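Local coordinates for farnesyl diphosphate synthase (Rhodobacter capsulatus, PDB 3M0G), which probably condenses farnesyl diphosphate with isopentenyl diphosphate to make geranylgeranyl diphosphate for carotenoid biosynthesis, using magnesium as cofactor, at residues B[16-19]-B[20-24]; B[62-65]-B[66-69]; B[195-198]-B[199-202]. One frame throughout, in Å; residues are numbered along the deposited sequence.

Contact 1: B[16-19]-B[20-24]; sequences TAMA and AAIGR. Unlike the reference sequence in segment 16-19: T16 (reference Ala).
M18 and I22, one helical turn apart, carry the side-chain contact here. The residue at 18 is a selenomethionine. Its CG swings anti to the backbone N (chi1 -177°), and the chain then bends at both chi2 and chi3, so it is not extended. The inner part of that bend does the touching: CG of M18 lies 3.9 Å from CD1 of I22, and SE of M18 is only slightly farther from the same methyl, at 4.1 Å. The two side chains cross obliquely. I22 meets M18 with its longer branch, since CG1 stands beside the backbone N and CD1 extends from it, while CG2 takes the place anti to that N.

Under them the backbone is tied in the usual way, with I22 N giving an almost straight bond of 3.1 Å to M18 O, and A21 N reaching A17 O at 2.9 Å. At the C-terminal end, R24 curls back so that its NE donates to A20 O over 3.2 Å. That oxygen lies in the guanidinium plane, whereas NE approaches from above the carbonyl plane. A38 touches both M18 and I22, and L68 and E71 of helix 60-81 also meet M18. This is i to i+4 packing on the inward face of an amphipathic helix, here the N-terminal helix 3-23 of a largely helical prenyl synthase fold.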
loop_
_atom_site.group_PDB
_atom_site.type_symbol
_atom_site.label_atom_id
_atom_site.label_comp_id
_atom_site.label_asym_id
_atom_site.label_seq_id
_atom_site.Cartn_x
_atom_site.Cartn_y
_atom_site.Cartn_z
ATOM N N THR B 16 15.064 -7.462 -15.155
ATOM C CA THR B 16 14.575 -7.023 -16.448
ATOM C C THR B 16 13.097 -6.676 -16.368
ATOM O O THR B 16 12.674 -5.616 -16.829
ATOM C CB THR B 16 14.782 -8.131 -17.537
ATOM O OG1 THR B 16 16.131 -8.598 -17.497
ATOM C CG2 THR B 16 14.476 -7.601 -18.933
ATOM N N ALA B 17 12.325 -7.583 -15.774
ATOM C CA ALA B 17 10.888 -7.423 -15.649
ATOM C C ALA B 17 10.533 -6.202 -14.800
ATOM O O ALA B 17 9.663 -5.419 -15.189
ATOM C CB ALA B 17 10.264 -8.684 -15.070
HETATM N N MSE B 18 11.219 -6.037 -13.666
HETATM C CA MSE B 18 10.974 -4.892 -12.777
HETATM C C MSE B 18 11.238 -3.554 -13.458
HETATM O O MSE B 18 10.408 -2.644 -13.380
HETATM C CB MSE B 18 11.795 -4.989 -11.497
HETATM C CG MSE B 18 11.502 -3.846 -10.530
HETATM SE SE MSE B 18 9.786 -4.089 -9.699
HETATM C CE MSE B 18 10.305 -5.396 -8.336
ATOM N N ALA B 19 12.394 -3.443 -14.111
ATOM C CA ALA B 19 12.733 -2.281 -14.937
ATOM C C ALA B 19 11.559 -1.908 -15.836
ATOM O O ALA B 19 11.069 -0.783 -15.786
ATOM C CB ALA B 19 13.971 -2.575 -15.792
ATOM N N ALA B 20 11.112 -2.866 -16.645
ATOM C CA ALA B 20 9.982 -2.668 -17.555
ATOM C C ALA B 20 8.701 -2.199 -16.846
ATOM O O ALA B 20 8.048 -1.257 -17.304
ATOM C CB ALA B 20 9.725 -3.954 -18.387
ATOM N N ALA B 21 8.359 -2.850 -15.732
ATOM C CA ALA B 21 7.131 -2.557 -14.982
ATOM C C ALA B 21 7.084 -1.099 -14.541
ATOM O O ALA B 21 6.065 -0.425 -14.701
ATOM C CB ALA B 21 7.004 -3.478 -13.773
ATOM N N ILE B 22 8.205 -0.628 -14.004
ATOM C CA ILE B 22 8.340 0.746 -13.515
ATOM C C ILE B 22 8.463 1.729 -14.687
ATOM O O ILE B 22 8.062 2.894 -14.583
ATOM C CB ILE B 22 9.571 0.858 -12.557
ATOM C CG1 ILE B 22 9.260 0.145 -11.229
ATOM C CG2 ILE B 22 9.980 2.291 -12.352
ATOM C CD1 ILE B 22 10.454 -0.068 -10.309
ATOM N N GLY B 23 9.021 1.240 -15.791
ATOM C CA GLY B 23 9.258 2.042 -16.993
ATOM C C GLY B 23 8.015 2.668 -17.603
ATOM O O GLY B 23 8.090 3.753 -18.180
ATOM N N ARG B 24 6.870 2.001 -17.472
ATOM C CA ARG B 24 5.640 2.514 -18.078
ATOM C C ARG B 24 4.950 3.600 -17.245
ATOM O O ARG B 24 4.041 4.265 -17.723
ATOM C CB ARG B 24 4.687 1.379 -18.483
ATOM C CG ARG B 24 4.250 0.446 -17.378
ATOM C CD ARG B 24 3.861 -0.910 -17.957
ATOM N NE ARG B 24 5.002 -1.822 -17.980
ATOM C CZ ARG B 24 4.910 -3.149 -18.043
ATOM N NH1 ARG B 24 3.722 -3.742 -18.110
ATOM N NH2 ARG B 24 6.018 -3.888 -18.052
#

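Contact 2: B[62-65]-B[66-69]; sequences QAMP and AALA
M64 and L68 make a local i to i+4 contact along one face of helix 60-81, buried within the largely helical body of the polyprenyl synthetase fold. M64, a selenomethionine, sets its CG anti to the backbone N (chi1 180°) and then turns sharply at chi2 and chi3. CG of M64 therefore sits 4.0 Å from CG of L68, the branch point of the leucine, with CD1 of L68 just beyond at 4.1 Å. L68 holds its own CG beside the backbone N, which brings that atom over the preceding turn, 3.4 Å from M64 O. SE of M64 also borders the residue three further on, 4.2 Å from CB of A67.

The same M64 carbonyl takes a short, nearly linear bond from L68 N, at 2.7 Å. P65 has no N-H to give to the turn before it, and the helix is kinked at that point. The i to i+4 pattern is kept around the proline, with A67 N bonding to A63 O across it at 3.2 Å and A69 N to P65 O at 2.9 Å, while A66 N adds a weak bond to A63 O.

The alanines are buried, and neighbours touch this stretch on several faces. Helix 3-23 covers M64 and L68 through A13, V14 and A17; helix 44-55 meets A63 and A67; P65 and A66 rest on the loop at V126 and L127; and L121, at the end of helix 104-121, touches L68 and A69.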
loop_
_atom_site.group_PDB
_atom_site.type_symbol
_atom_site.label_atom_id
_atom_site.label_comp_id
_atom_site.label_asym_id
_atom_site.label_seq_id
_atom_site.Cartn_x
_atom_site.Cartn_y
_atom_site.Cartn_z
ATOM N N GLN B 62 3.990 -17.076 -15.766
ATOM C CA GLN B 62 2.723 -16.936 -15.038
ATOM C C GLN B 62 2.934 -16.429 -13.602
ATOM O O GLN B 62 2.117 -15.663 -13.087
ATOM C CB GLN B 62 1.925 -18.240 -15.045
ATOM C CG GLN B 62 0.593 -18.156 -14.303
ATOM C CD GLN B 62 -0.208 -19.439 -14.359
ATOM O OE1 GLN B 62 -0.020 -20.277 -15.248
ATOM N NE2 GLN B 62 -1.109 -19.599 -13.409
ATOM N N ALA B 63 4.026 -16.851 -12.966
ATOM C CA ALA B 63 4.324 -16.440 -11.564
ATOM C C ALA B 63 4.955 -15.059 -11.412
ATOM O O ALA B 63 4.965 -14.494 -10.309
ATOM C CB ALA B 63 5.228 -17.476 -10.894
HETATM N N MSE B 64 5.488 -14.514 -12.504
HETATM C CA MSE B 64 6.326 -13.305 -12.426
HETATM C C MSE B 64 5.683 -12.071 -11.750
HETATM O O MSE B 64 6.339 -11.414 -10.909
HETATM C CB MSE B 64 6.887 -12.931 -13.795
HETATM C CG MSE B 64 7.750 -11.685 -13.767
HETATM SE SE MSE B 64 9.366 -11.994 -12.729
HETATM C CE MSE B 64 10.168 -13.299 -13.889
ATOM N N PRO B 65 4.416 -11.739 -12.107
ATOM C CA PRO B 65 3.807 -10.586 -11.437
ATOM C C PRO B 65 3.766 -10.735 -9.914
ATOM O O PRO B 65 3.853 -9.739 -9.214
ATOM C CB PRO B 65 2.388 -10.542 -12.013
ATOM C CG PRO B 65 2.508 -11.257 -13.337
ATOM C CD PRO B 65 3.505 -12.333 -13.105
ATOM N N ALA B 66 3.640 -11.962 -9.416
ATOM C CA ALA B 66 3.659 -12.194 -7.973
ATOM C C ALA B 66 5.059 -11.973 -7.394
ATOM O O ALA B 66 5.209 -11.392 -6.312
ATOM C CB ALA B 66 3.139 -13.584 -7.636
ATOM N N ALA B 67 6.067 -12.427 -8.131
ATOM C CA ALA B 67 7.468 -12.232 -7.772
ATOM C C ALA B 67 7.796 -10.756 -7.765
ATOM O O ALA B 67 8.481 -10.269 -6.870
ATOM C CB ALA B 67 8.370 -12.954 -8.753
ATOM N N LEU B 68 7.299 -10.052 -8.779
ATOM C CA LEU B 68 7.484 -8.614 -8.879
ATOM C C LEU B 68 6.822 -7.882 -7.717
ATOM O O LEU B 68 7.415 -6.980 -7.108
ATOM C CB LEU B 68 6.974 -8.106 -10.227
ATOM C CG LEU B 68 7.907 -8.402 -11.405
ATOM C CD1 LEU B 68 7.398 -7.763 -12.706
ATOM C CD2 LEU B 68 9.332 -7.944 -11.090
ATOM N N ALA B 69 5.598 -8.285 -7.389
ATOM C CA ALA B 69 4.857 -7.637 -6.303
ATOM C C ALA B 69 5.595 -7.721 -4.973
ATOM O O ALA B 69 5.660 -6.711 -4.239
ATOM C CB ALA B 69 3.446 -8.226 -6.169
#

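Contact 3: B[195-198]-B[199-202]; sequences GADR and GPLT. Unlike the reference sequence in segment 199-202: G199 (reference Ala), P200 (reference Leu), T202 (reference Ala).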
loop_
_atom_site.group_PDB
_atom_site.type_symbol
_atom_site.label_atom_id
_atom_site.label_comp_id
_atom_site.label_asym_id
_atom_site.label_seq_id
_atom_site.Cartn_x
_atom_site.Cartn_y
_atom_site.Cartn_z
ATOM N N GLY B 195 -4.400 -22.662 -6.390
ATOM C CA GLY B 195 -5.591 -22.990 -5.603
ATOM C C GLY B 195 -5.426 -24.211 -4.703
ATOM O O GLY B 195 -6.397 -24.935 -4.441
ATOM N N ALA B 196 -4.201 -24.435 -4.223
ATOM C CA ALA B 196 -3.868 -25.649 -3.485
ATOM C C ALA B 196 -3.618 -25.392 -2.004
ATOM O O ALA B 196 -3.650 -24.239 -1.548
ATOM C CB ALA B 196 -2.665 -26.331 -4.121
ATOM N N ASP B 197 -3.388 -26.471 -1.261
ATOM C CA ASP B 197 -3.046 -26.426 0.161
ATOM C C ASP B 197 -1.878 -25.470 0.396
ATOM O O ASP B 197 -0.826 -25.615 -0.224
ATOM C CB ASP B 197 -2.660 -27.833 0.644
ATOM C CG ASP B 197 -2.841 -28.026 2.150
ATOM O OD1 ASP B 197 -2.844 -27.040 2.910
ATOM O OD2 ASP B 197 -2.973 -29.192 2.578
ATOM N N ARG B 198 -2.094 -24.507 1.289
ATOM C CA ARG B 198 -1.118 -23.487 1.659
ATOM C C ARG B 198 -0.328 -23.891 2.894
ATOM O O ARG B 198 0.690 -23.279 3.199
ATOM C CB ARG B 198 -1.821 -22.154 1.946
ATOM C CG ARG B 198 -1.996 -21.242 0.734
ATOM C CD ARG B 198 -1.943 -19.774 1.176
ATOM N NE ARG B 198 -3.243 -19.142 1.068
ATOM C CZ ARG B 198 -3.625 -18.044 1.708
ATOM N NH1 ARG B 198 -2.816 -17.404 2.552
ATOM N NH2 ARG B 198 -4.849 -17.596 1.506
ATOM N N GLY B 199 -0.809 -24.936 3.573
ATOM C CA GLY B 199 -0.240 -25.470 4.820
ATOM C C GLY B 199 1.252 -25.745 4.903
ATOM O O GLY B 199 1.929 -25.163 5.749
ATOM N N PRO B 200 1.768 -26.664 4.054
ATOM C CA PRO B 200 3.190 -26.989 4.008
ATOM C C PRO B 200 4.109 -25.818 3.699
ATOM O O PRO B 200 5.161 -25.713 4.287
ATOM C CB PRO B 200 3.290 -28.026 2.880
ATOM C CG PRO B 200 1.957 -28.664 2.821
ATOM C CD PRO B 200 0.956 -27.622 3.268
ATOM N N LEU B 201 3.734 -24.958 2.769
ATOM C CA LEU B 201 4.567 -23.813 2.461
ATOM C C LEU B 201 4.527 -22.770 3.588
ATOM O O LEU B 201 5.547 -22.129 3.867
ATOM C CB LEU B 201 4.191 -23.200 1.118
ATOM C CG LEU B 201 4.677 -24.047 -0.069
ATOM C CD1 LEU B 201 3.845 -23.754 -1.292
ATOM C CD2 LEU B 201 6.159 -23.756 -0.318
ATOM N N THR B 202 3.386 -22.654 4.269
ATOM C CA THR B 202 3.290 -21.782 5.467
ATOM C C THR B 202 4.206 -22.254 6.618
ATOM O O THR B 202 4.839 -21.442 7.309
ATOM C CB THR B 202 1.818 -21.662 5.953
ATOM O OG1 THR B 202 1.007 -21.174 4.881
ATOM C CG2 THR B 202 1.690 -20.699 7.135
#
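D197 reaches forward over the start of helix 199-219 to meet G199 and P200. From its CB, still 4.5 Å from P200 CD, the chain turns anti to the backbone N (chi1 -156°), and CG moves in to 4.0 Å from that same proline carbon. OD1 then accepts from G199 N at 3.0 Å, the donor coming from above the carboxylate plane, 40° out of it. OD2, the other tip atom, lies 4.3 Å from P200 CD, so the carboxylate borders the proline ring while it holds the amide; the D197 and P200 side chains cross at about a right angle.

A side-chain oxygen bonded to the N-H two residues on is an Asx turn, and here it caps the first turn of the helix. Just before it, G195 ends helix 168-194 in a Schellman motif, so the polypeptide goes from one helix to the next within a few residues. Behind the cap, R198 O is gripped twice by T202: its N donates nearly along the C=O axis at 3.0 Å, and its OG1 donates from above the carbonyl plane at 2.7 Å. The R198 side chain bends back to helix 168-194, where NH1 bonds to OE1 of Q188.

The three contacts come in series along the chain and each is local. Contact 1 lies at the C-terminal end of helix 3-23 and contact 2 in the first half of helix 60-81; their centres are about 12 Å apart and the helices pack directly, A17 CB lying 3.8 Å from L68 CD1 and M18 CE 3.5 Å from L68 O. Together they pack the N-terminal helix 3-23 against helix 60-81. Contact 3 stands apart, at the surface turn between helices 168-194 and 199-219: its centre is about 18 Å from that of contact 2 and about 30 Å from that of contact 1, and it touches neither. Contacts 1 and 2 thus lie where two helices meet, contact 3 where one helix gives way to the next.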